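Local coordinates for protein O-phospho-L-seryl-tRNA:Cys-tRNA synthase (Methanocaldococcus jannaschii DSM 2661, PDB 5X6B) that probably converts O-phosphoseryl-tRNA(Cys) to cysteinyl-tRNA(Cys), using a pyridoxal phosphate cofactor carried on a lysine, at residues B[199-211]-B[339-351]. Numbering follows the deposited sequence.
Sequences LTHVDGEYGNLND and LGIKPKEHDLIKF
Gly207 packs against Lys344, His346 and Leu348 at the tight centre of this contact. The Lys344 chain, bent at chi2 and chi3, brings NZ 2.8 Å from Leu348 O, a hydrogen bond nearly in line with that carbonyl (166° at the oxygen). The same ammonium makes a weak bond to Gly207 O and lies 2.7 Å from Tyr206 O, so one buried cation faces three carbonyl oxygens, two from 199-211 and one from 339-351. Positive phi favours glycine at Gly207.

Beside it, Val202 CG1 sits 3.7 Å from the centroid of the His346 ring and 6° off its normal, a CH-pi contact over the centre of one face. The imidazole is held at both nitrogens: ND1 accepts from Leu348 N, while NE2 is bonded to Tyr232 O. Asn208 OD1 receives Ile341 N at 2.9 Å, with the donor tilted 32° from the carbonyl plane; its ND2 turns to Thr172 O. Within 199-211, Asp203 shapes the turn, OD2 taking Tyr206 N in an Asx motif and OD1 taking Asn208 N. The buried, extended Lys350 chain passes the Tyr206 ring, where Lys350 CD lies 3.7 Å from Tyr206 CE1, and its NZ forms a salt bridge with the anti lone pair of OE2 of the partly exposed Glu205.

The looser side is formed by the partly exposed Leu209, Glu345 and Ile341. Leu209 CD2 lies 4.1 Å from Glu345 CB, a looser apolar approach, and the Glu345 carboxylate pairs with Arg325.

The contact joins the loop after strand 194-200 of the seven-stranded mixed sheet to the loop between strands 337-338 and 349-352 of the small antiparallel sheet, an interface between large and small domains consistent with a fold-type I pyridoxal phosphate enzyme.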
loop_
_atom_site.group_PDB
_atom_site.type_symbol
_atom_site.label_atom_id
_atom_site.label_comp_id
_atom_site.label_asym_id
_atom_site.label_seq_id
_atom_site.Cartn_x
_atom_site.Cartn_y
_atom_site.Cartn_z
ATOM N N LEU B 199 19.572 6.699 -19.215
ATOM C CA LEU B 199 19.389 5.489 -20.011
ATOM C C LEU B 199 18.187 4.675 -19.534
ATOM O O LEU B 199 18.147 4.216 -18.391
ATOM C CB LEU B 199 20.649 4.618 -19.975
ATOM C CG LEU B 199 20.527 3.258 -20.674
ATOM C CD1 LEU B 199 20.216 3.425 -22.158
ATOM C CD2 LEU B 199 21.785 2.426 -20.471
ATOM N N THR B 200 17.205 4.512 -20.413
ATOM C CA THR B 200 16.078 3.639 -20.134
ATOM C C THR B 200 16.565 2.197 -20.199
ATOM O O THR B 200 16.750 1.652 -21.290
ATOM C CB THR B 200 14.931 3.853 -21.132
ATOM O OG1 THR B 200 14.536 5.228 -21.112
ATOM C CG2 THR B 200 13.740 2.996 -20.761
ATOM N N HIS B 201 16.783 1.592 -19.033
ATOM C CA HIS B 201 17.426 0.277 -18.948
ATOM C C HIS B 201 16.683 -0.787 -19.751
ATOM O O HIS B 201 17.302 -1.595 -20.443
ATOM C CB HIS B 201 17.542 -0.164 -17.493
ATOM C CG HIS B 201 18.572 -1.222 -17.269
ATOM N ND1 HIS B 201 18.781 -1.810 -16.040
ATOM C CD2 HIS B 201 19.458 -1.798 -18.115
ATOM C CE1 HIS B 201 19.748 -2.704 -16.139
ATOM N NE2 HIS B 201 20.177 -2.716 -17.389
ATOM N N VAL B 202 15.359 -0.782 -19.640
ATOM C CA VAL B 202 14.496 -1.523 -20.550
ATOM C C VAL B 202 13.358 -0.597 -20.973
ATOM O O VAL B 202 12.604 -0.104 -20.132
ATOM C CB VAL B 202 13.931 -2.821 -19.909
ATOM C CG1 VAL B 202 12.738 -3.339 -20.696
ATOM C CG2 VAL B 202 15.000 -3.893 -19.830
ATOM N N ASP B 203 13.249 -0.334 -22.271
ATOM C CA ASP B 203 12.168 0.510 -22.764
ATOM C C ASP B 203 10.836 -0.207 -22.639
ATOM O O ASP B 203 10.788 -1.436 -22.575
ATOM C CB ASP B 203 12.390 0.918 -24.217
ATOM C CG ASP B 203 12.501 -0.271 -25.142
ATOM O OD1 ASP B 203 13.336 -1.167 -24.875
ATOM O OD2 ASP B 203 11.719 -0.325 -26.115
ATOM N N GLY B 204 9.757 0.570 -22.631
ATOM C CA GLY B 204 8.424 0.035 -22.438
ATOM C C GLY B 204 7.646 -0.157 -23.720
ATOM O O GLY B 204 6.436 -0.381 -23.690
ATOM N N GLU B 205 8.330 -0.072 -24.853
ATOM C CA GLU B 205 7.670 -0.297 -26.134
ATOM C C GLU B 205 8.125 -1.609 -26.762
ATOM O O GLU B 205 7.357 -2.280 -27.446
ATOM C CB GLU B 205 7.932 0.865 -27.094
ATOM C CG GLU B 205 7.127 0.799 -28.388
ATOM C CD GLU B 205 5.629 0.931 -28.162
ATOM O OE1 GLU B 205 5.219 1.460 -27.107
ATOM O OE2 GLU B 205 4.859 0.504 -29.045
ATOM N N TYR B 206 9.376 -1.979 -26.516
ATOM C CA TYR B 206 9.942 -3.162 -27.145
ATOM C C TYR B 206 10.518 -4.120 -26.113
ATOM O O TYR B 206 10.659 -5.311 -26.375
ATOM C CB TYR B 206 11.017 -2.759 -28.164
ATOM C CG TYR B 206 10.487 -1.857 -29.260
ATOM C CD1 TYR B 206 9.693 -2.369 -30.277
ATOM C CD2 TYR B 206 10.770 -0.494 -29.273
ATOM C CE1 TYR B 206 9.195 -1.558 -31.275
ATOM C CE2 TYR B 206 10.275 0.329 -30.272
ATOM C CZ TYR B 206 9.489 -0.213 -31.270
ATOM O OH TYR B 206 8.986 0.585 -32.271
ATOM N N GLY B 207 10.840 -3.597 -24.937
ATOM C CA GLY B 207 11.379 -4.423 -23.874
ATOM C C GLY B 207 12.798 -4.871 -24.156
ATOM O O GLY B 207 13.175 -5.999 -23.843
ATOM N N ASN B 208 13.583 -3.983 -24.759
ATOM C CA ASN B 208 14.990 -4.253 -25.024
ATOM C C ASN B 208 15.866 -3.916 -23.829
ATOM O O ASN B 208 15.823 -2.804 -23.309
ATOM C CB ASN B 208 15.474 -3.466 -26.242
ATOM C CG ASN B 208 14.864 -3.953 -27.532
ATOM O OD1 ASN B 208 14.507 -5.126 -27.659
ATOM N ND2 ASN B 208 14.739 -3.054 -28.503
ATOM N N LEU B 209 16.662 -4.885 -23.397
ATOM C CA LEU B 209 17.661 -4.649 -22.367
ATOM C C LEU B 209 18.849 -3.896 -22.980
ATOM O O LEU B 209 19.100 -3.987 -24.185
ATOM C CB LEU B 209 18.100 -5.977 -21.747
ATOM C CG LEU B 209 19.107 -5.975 -20.598
ATOM C CD1 LEU B 209 18.634 -5.084 -19.458
ATOM C CD2 LEU B 209 19.322 -7.393 -20.117
ATOM N N ASN B 210 19.566 -3.138 -22.157
ATOM C CA ASN B 210 20.702 -2.363 -22.638
ATOM C C ASN B 210 21.914 -2.531 -21.727
ATOM O O ASN B 210 21.772 -2.623 -20.509
ATOM C CB ASN B 210 20.325 -0.882 -22.754
ATOM C CG ASN B 210 19.273 -0.625 -23.823
ATOM O OD1 ASN B 210 18.138 -0.260 -23.520
ATOM N ND2 ASN B 210 19.656 -0.796 -25.084
ATOM N N ASP B 211 23.104 -2.581 -22.316
ATOM C CA ASP B 211 24.330 -2.713 -21.533
ATOM C C ASP B 211 24.658 -1.399 -20.829
ATOM O O ASP B 211 25.390 -0.563 -21.358
ATOM C CB ASP B 211 25.498 -3.150 -22.422
ATOM C CG ASP B 211 26.724 -3.544 -21.621
ATOM O OD1 ASP B 211 26.609 -3.683 -20.387
ATOM O OD2 ASP B 211 27.803 -3.720 -22.225
ATOM N N LEU B 339 8.947 -8.209 -32.342
ATOM C CA LEU B 339 9.732 -7.019 -32.614
ATOM C C LEU B 339 10.790 -6.882 -31.539
ATOM O O LEU B 339 10.737 -7.565 -30.517
ATOM C CB LEU B 339 8.844 -5.777 -32.674
ATOM C CG LEU B 339 7.857 -5.787 -33.842
ATOM C CD1 LEU B 339 7.002 -4.530 -33.855
ATOM C CD2 LEU B 339 8.605 -5.964 -35.157
ATOM N N GLY B 340 11.762 -6.011 -31.774
ATOM C CA GLY B 340 12.806 -5.789 -30.799
ATOM C C GLY B 340 13.925 -6.800 -30.915
ATOM O O GLY B 340 13.916 -7.668 -31.790
ATOM N N ILE B 341 14.896 -6.677 -30.021
ATOM C CA ILE B 341 16.030 -7.585 -29.962
ATOM C C ILE B 341 15.621 -9.046 -29.740
ATOM O O ILE B 341 14.868 -9.357 -28.814
ATOM C CB ILE B 341 16.997 -7.151 -28.837
ATOM C CG1 ILE B 341 17.590 -5.775 -29.158
ATOM C CG2 ILE B 341 18.081 -8.197 -28.612
ATOM C CD1 ILE B 341 18.532 -5.230 -28.094
ATOM N N LYS B 342 16.116 -9.935 -30.601
ATOM C CA LYS B 342 15.959 -11.379 -30.420
ATOM C C LYS B 342 17.276 -12.015 -29.978
ATOM O O LYS B 342 18.336 -11.674 -30.499
ATOM C CB LYS B 342 15.481 -12.047 -31.708
ATOM C CG LYS B 342 14.070 -11.703 -32.127
ATOM C CD LYS B 342 13.693 -12.441 -33.407
ATOM C CE LYS B 342 12.283 -12.088 -33.862
ATOM N NZ LYS B 342 11.983 -12.613 -35.224
ATOM N N PRO B 343 17.216 -12.947 -29.016
ATOM C CA PRO B 343 16.012 -13.382 -28.305
ATOM C C PRO B 343 15.671 -12.463 -27.135
ATOM O O PRO B 343 16.519 -11.675 -26.715
ATOM C CB PRO B 343 16.396 -14.770 -27.806
ATOM C CG PRO B 343 17.860 -14.653 -27.549
ATOM C CD PRO B 343 18.397 -13.737 -28.619
ATOM N N LYS B 344 14.452 -12.574 -26.614
ATOM C CA LYS B 344 14.010 -11.724 -25.516
ATOM C C LYS B 344 14.880 -11.890 -24.278
ATOM O O LYS B 344 15.115 -13.004 -23.819
ATOM C CB LYS B 344 12.553 -12.021 -25.158
ATOM C CG LYS B 344 11.538 -11.579 -26.199
ATOM C CD LYS B 344 11.646 -10.093 -26.508
ATOM C CE LYS B 344 11.441 -9.224 -25.276
ATOM N NZ LYS B 344 11.435 -7.772 -25.634
ATOM N N GLU B 345 15.370 -10.769 -23.757
ATOM C CA GLU B 345 16.042 -10.759 -22.464
ATOM C C GLU B 345 15.168 -9.981 -21.485
ATOM O O GLU B 345 15.635 -9.493 -20.457
ATOM C CB GLU B 345 17.442 -10.149 -22.568
ATOM C CG GLU B 345 18.572 -11.180 -22.622
ATOM C CD GLU B 345 18.624 -12.080 -21.397
ATOM O OE1 GLU B 345 18.422 -11.579 -20.269
ATOM O OE2 GLU B 345 18.864 -13.296 -21.567
ATOM N N HIS B 346 13.887 -9.879 -21.830
ATOM C CA HIS B 346 12.878 -9.270 -20.971
ATOM C C HIS B 346 11.526 -9.889 -21.309
ATOM O O HIS B 346 11.366 -10.495 -22.365
ATOM C CB HIS B 346 12.847 -7.753 -21.156
ATOM C CG HIS B 346 12.005 -7.030 -20.146
ATOM N ND1 HIS B 346 10.693 -6.678 -20.388
ATOM C CD2 HIS B 346 12.296 -6.574 -18.907
ATOM C CE1 HIS B 346 10.212 -6.038 -19.337
ATOM N NE2 HIS B 346 11.162 -5.958 -18.423
ATOM N N ASP B 347 10.553 -9.726 -20.419
ATOM C CA ASP B 347 9.250 -10.377 -20.572
ATOM C C ASP B 347 8.251 -9.570 -21.406
ATOM O O ASP B 347 7.220 -10.096 -21.826
ATOM C CB ASP B 347 8.668 -10.659 -19.191
ATOM C CG ASP B 347 8.589 -9.411 -18.336
ATOM O OD1 ASP B 347 7.743 -8.541 -18.629
ATOM O OD2 ASP B 347 9.415 -9.264 -17.406
ATOM N N LEU B 348 8.548 -8.297 -21.646
ATOM C CA LEU B 348 7.653 -7.470 -22.444
ATOM C C LEU B 348 7.817 -7.827 -23.915
ATOM O O LEU B 348 8.877 -7.614 -24.498
ATOM C CB LEU B 348 7.933 -5.981 -22.212
ATOM C CG LEU B 348 6.873 -4.939 -22.606
ATOM C CD1 LEU B 348 7.249 -3.581 -22.037
ATOM C CD2 LEU B 348 6.654 -4.829 -24.111
ATOM N N ILE B 349 6.759 -8.352 -24.522
ATOM C CA ILE B 349 6.818 -8.734 -25.925
ATOM C C ILE B 349 5.963 -7.829 -26.801
ATOM O O ILE B 349 4.800 -7.571 -26.493
ATOM C CB ILE B 349 6.349 -10.187 -26.134
ATOM C CG1 ILE B 349 7.052 -11.135 -25.165
ATOM C CG2 ILE B 349 6.587 -10.624 -27.567
ATOM C CD1 ILE B 349 6.490 -12.545 -25.205
ATOM N N LYS B 350 6.542 -7.358 -27.901
ATOM C CA LYS B 350 5.765 -6.648 -28.909
ATOM C C LYS B 350 5.752 -7.419 -30.228
ATOM O O LYS B 350 6.786 -7.586 -30.877
ATOM C CB LYS B 350 6.312 -5.240 -29.126
ATOM C CG LYS B 350 5.463 -4.399 -30.068
ATOM C CD LYS B 350 5.999 -2.982 -30.173
ATOM C CE LYS B 350 5.120 -2.113 -31.048
ATOM N NZ LYS B 350 5.643 -0.722 -31.133
ATOM N N PHE B 351 4.571 -7.895 -30.610
ATOM C CA PHE B 351 4.401 -8.628 -31.856
ATOM C C PHE B 351 3.862 -7.736 -32.959
ATOM O O PHE B 351 2.953 -6.937 -32.733
ATOM C CB PHE B 351 3.435 -9.810 -31.683
ATOM C CG PHE B 351 3.986 -10.953 -30.878
ATOM C CD1 PHE B 351 5.075 -11.679 -31.329
ATOM C CD2 PHE B 351 3.379 -11.333 -29.689
ATOM C CE1 PHE B 351 5.570 -12.742 -30.594
ATOM C CE2 PHE B 351 3.868 -12.393 -28.951
ATOM C CZ PHE B 351 4.967 -13.100 -29.405
#